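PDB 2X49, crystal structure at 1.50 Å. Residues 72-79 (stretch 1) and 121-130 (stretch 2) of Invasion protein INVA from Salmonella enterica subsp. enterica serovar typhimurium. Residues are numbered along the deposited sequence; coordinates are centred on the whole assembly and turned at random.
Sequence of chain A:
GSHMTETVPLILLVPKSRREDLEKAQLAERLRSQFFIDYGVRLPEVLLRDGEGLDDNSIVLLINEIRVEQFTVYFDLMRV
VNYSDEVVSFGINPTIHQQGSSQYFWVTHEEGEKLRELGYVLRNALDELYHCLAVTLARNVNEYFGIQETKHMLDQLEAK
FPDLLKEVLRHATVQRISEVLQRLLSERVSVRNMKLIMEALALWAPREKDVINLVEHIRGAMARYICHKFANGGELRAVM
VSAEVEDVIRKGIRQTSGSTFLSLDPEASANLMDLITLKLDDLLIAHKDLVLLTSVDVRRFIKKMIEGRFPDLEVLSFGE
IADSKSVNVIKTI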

# COMPACT_ATOMS: atom_id res chain seq x y z
N THR A 72 -3.03 16.59 -1.85
CA THR A 72 -3.49 17.53 -2.87
C THR A 72 -4.26 16.77 -3.94
O THR A 72 -3.74 15.84 -4.52
CB THR A 72 -2.27 18.20 -3.49
OG1 THR A 72 -1.57 18.93 -2.46
CG2 THR A 72 -2.61 19.08 -4.70
N VAL A 73 -5.52 17.13 -4.11
CA VAL A 73 -6.40 16.53 -5.07
C VAL A 73 -7.01 17.66 -5.89
O VAL A 73 -7.71 18.47 -5.33
CB VAL A 73 -7.55 15.74 -4.37
CG1 VAL A 73 -8.58 15.20 -5.41
CG2 VAL A 73 -7.02 14.61 -3.52
N TYR A 74 -6.74 17.69 -7.19
CA TYR A 74 -7.35 18.70 -8.10
C TYR A 74 -8.67 18.18 -8.58
O TYR A 74 -8.81 17.56 -9.63
CB TYR A 74 -6.37 19.14 -9.24
CG TYR A 74 -5.25 20.01 -8.70
CD1 TYR A 74 -5.40 21.39 -8.56
CD2 TYR A 74 -4.02 19.47 -8.31
CE1 TYR A 74 -4.47 22.15 -8.02
CE2 TYR A 74 -3.06 20.23 -7.78
CZ TYR A 74 -3.25 21.59 -7.65
OH TYR A 74 -2.29 22.40 -7.10
N PHE A 75 -9.69 18.51 -7.81
CA PHE A 75 -11.05 17.98 -7.96
C PHE A 75 -11.64 18.20 -9.35
O PHE A 75 -12.45 17.39 -9.84
CB PHE A 75 -12.03 18.55 -6.92
CG PHE A 75 -11.75 18.08 -5.52
CD1 PHE A 75 -12.08 16.80 -5.15
CD2 PHE A 75 -11.09 18.90 -4.60
CE1 PHE A 75 -11.80 16.35 -3.86
CE2 PHE A 75 -10.79 18.44 -3.30
CZ PHE A 75 -11.16 17.18 -2.95
N ASP A 76 -11.23 19.27 -9.98
CA ASP A 76 -11.79 19.68 -11.29
C ASP A 76 -10.92 19.21 -12.48
O ASP A 76 -11.23 19.49 -13.63
CB ASP A 76 -12.01 21.20 -11.33
CG ASP A 76 -12.87 21.71 -10.15
OD1 ASP A 76 -13.78 20.99 -9.72
OD2 ASP A 76 -12.58 22.82 -9.63
N LEU A 77 -9.82 18.50 -12.17
CA LEU A 77 -8.83 18.02 -13.20
C LEU A 77 -8.76 16.48 -13.19
O LEU A 77 -9.46 15.82 -12.45
CB LEU A 77 -7.43 18.64 -12.99
CG LEU A 77 -7.28 20.18 -12.88
CD1 LEU A 77 -5.86 20.66 -12.63
CD2 LEU A 77 -7.85 20.78 -14.20
N MET A 78 -7.90 15.97 -14.07
CA MET A 78 -7.64 14.55 -14.26
C MET A 78 -6.18 14.26 -14.01
O MET A 78 -5.30 14.94 -14.50
CB MET A 78 -7.99 14.13 -15.70
CG MET A 78 -9.41 14.28 -16.06
SD MET A 78 -10.49 13.17 -15.17
CE MET A 78 -10.08 11.61 -16.01
N ARG A 79 -5.91 13.15 -13.34
CA ARG A 79 -4.51 12.77 -13.13
C ARG A 79 -3.98 11.85 -14.21
O ARG A 79 -4.64 10.87 -14.57
CB ARG A 79 -4.35 12.09 -11.77
CG ARG A 79 -2.90 11.81 -11.51
CD ARG A 79 -2.55 11.08 -10.22
NE ARG A 79 -1.24 10.42 -10.41
CZ ARG A 79 -0.89 9.23 -9.94
NH1 ARG A 79 -1.73 8.53 -9.20
NH2 ARG A 79 0.32 8.74 -10.22
N VAL A 121 -2.77 6.83 -19.34
CA VAL A 121 -3.83 6.36 -18.46
C VAL A 121 -4.19 7.48 -17.50
O VAL A 121 -3.33 8.08 -16.88
CB VAL A 121 -3.36 5.11 -17.66
CG1 VAL A 121 -4.30 4.81 -16.54
CG2 VAL A 121 -3.22 3.91 -18.59
N LEU A 122 -5.49 7.76 -17.45
CA LEU A 122 -6.01 8.84 -16.60
C LEU A 122 -6.84 8.30 -15.47
O LEU A 122 -7.48 7.25 -15.53
CB LEU A 122 -6.86 9.84 -17.41
CG LEU A 122 -6.28 10.50 -18.64
CD1 LEU A 122 -7.45 11.11 -19.43
CD2 LEU A 122 -5.27 11.60 -18.33
N ARG A 123 -6.77 9.04 -14.39
CA ARG A 123 -7.58 8.78 -13.22
C ARG A 123 -8.36 10.04 -12.78
O ARG A 123 -7.80 11.12 -12.67
CB ARG A 123 -6.66 8.32 -12.07
CG ARG A 123 -7.32 7.66 -10.92
CD ARG A 123 -6.29 7.20 -9.86
NE ARG A 123 -5.61 5.99 -10.33
CZ ARG A 123 -4.44 5.51 -9.87
NH1 ARG A 123 -3.75 6.15 -8.94
NH2 ARG A 123 -3.95 4.41 -10.43
N ASN A 124 -9.65 9.86 -12.53
CA ASN A 124 -10.44 10.97 -11.98
C ASN A 124 -10.09 11.27 -10.55
O ASN A 124 -9.50 10.47 -9.81
CB ASN A 124 -11.94 10.79 -12.14
CG ASN A 124 -12.52 9.73 -11.28
OD1 ASN A 124 -12.30 9.67 -10.07
ND2 ASN A 124 -13.35 8.88 -11.90
N ALA A 125 -10.45 12.48 -10.19
CA ALA A 125 -9.95 13.08 -8.98
C ALA A 125 -10.40 12.33 -7.70
O ALA A 125 -9.60 12.10 -6.77
CB ALA A 125 -10.23 14.58 -8.90
N LEU A 126 -11.66 11.90 -7.67
CA LEU A 126 -12.21 11.18 -6.48
C LEU A 126 -11.60 9.78 -6.36
O LEU A 126 -11.34 9.26 -5.28
CB LEU A 126 -13.74 11.19 -6.47
CG LEU A 126 -14.38 12.54 -6.15
CD1 LEU A 126 -15.92 12.45 -6.23
CD2 LEU A 126 -13.95 13.07 -4.80
N ASP A 127 -11.28 9.20 -7.51
CA ASP A 127 -10.62 7.89 -7.56
C ASP A 127 -9.19 7.97 -7.05
O ASP A 127 -8.69 7.07 -6.38
CB ASP A 127 -10.64 7.29 -8.97
CG ASP A 127 -12.01 6.74 -9.34
OD1 ASP A 127 -12.87 6.50 -8.44
OD2 ASP A 127 -12.26 6.53 -10.55
N GLU A 128 -8.54 9.07 -7.39
CA GLU A 128 -7.18 9.32 -6.91
C GLU A 128 -7.21 9.55 -5.38
O GLU A 128 -6.38 9.03 -4.65
CB GLU A 128 -6.52 10.50 -7.65
CG GLU A 128 -5.16 10.88 -7.06
CD GLU A 128 -4.03 9.89 -7.37
OE1 GLU A 128 -4.27 8.83 -8.00
OE2 GLU A 128 -2.89 10.20 -6.98
N LEU A 129 -8.20 10.26 -4.91
CA LEU A 129 -8.29 10.61 -3.49
C LEU A 129 -8.50 9.33 -2.68
O LEU A 129 -7.84 9.10 -1.68
CB LEU A 129 -9.45 11.56 -3.22
CG LEU A 129 -9.70 11.88 -1.72
CD1 LEU A 129 -8.47 12.40 -1.02
CD2 LEU A 129 -10.84 12.85 -1.61
N TYR A 130 -9.36 8.49 -3.20
CA TYR A 130 -9.58 7.17 -2.56
C TYR A 130 -8.28 6.37 -2.51
O TYR A 130 -7.90 5.79 -1.46
CB TYR A 130 -10.63 6.33 -3.29
CG TYR A 130 -10.60 4.91 -2.75
CD1 TYR A 130 -11.11 4.63 -1.52
CD2 TYR A 130 -10.09 3.87 -3.48
CE1 TYR A 130 -11.05 3.36 -0.99
CE2 TYR A 130 -10.04 2.58 -2.97
CZ TYR A 130 -10.54 2.34 -1.72
OH TYR A 130 -10.51 1.04 -1.16
O HOH W 1 -12.29 13.85 -12.03

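Where a strand is followed closely by a helix, one partner segment can be held by both, through paired backbones at the strand and mainly through side chains at the helix; the InvA residues here illustrate the principle. At Leu122, the CB lies 3.9 Å from Met78 CE, an apolar contact, while its CA approaches Arg79 O at 3.2 Å in a CA-H...O contact. Arg123 forms the firm antiparallel pairing with Arg79: Arg79 N donates to Arg123 O at 2.9 Å, and Arg123 N donates to Arg79 O at 2.8 Å. Their side chains share a face of the sheet, bringing Arg79 NH1 within 3.1 Å of Arg123 NH1, a proximity of like charges that calls for an anion. Asn124 then caps the helix, its OD1 accepting from Asp127 N at 2.8 Å. At Ala125 a water accepts from the backbone N at 2.9 Å and donates weakly to Leu77 O at 3.5 Å. The small Ala125 CB nestles against the type I turn from Tyr74 to Leu77, 3.4 Å from Tyr74 O, and lies 3.9 Å from CG1 of Val73, just before the turn. Leu126 CD2 meets the edge of the Phe75 ring, 4.0 Å from CE1. Glu128 supplies the anion: its OE1 forms salt bridges with Arg79 NH1 (2.8 Å) and Arg123 NH1 (2.9 Å). Leu129 completes the apolar packing, with CD1 3.6 Å from Val73 CG2 and CD2 4.3 Å from Phe75 CE1.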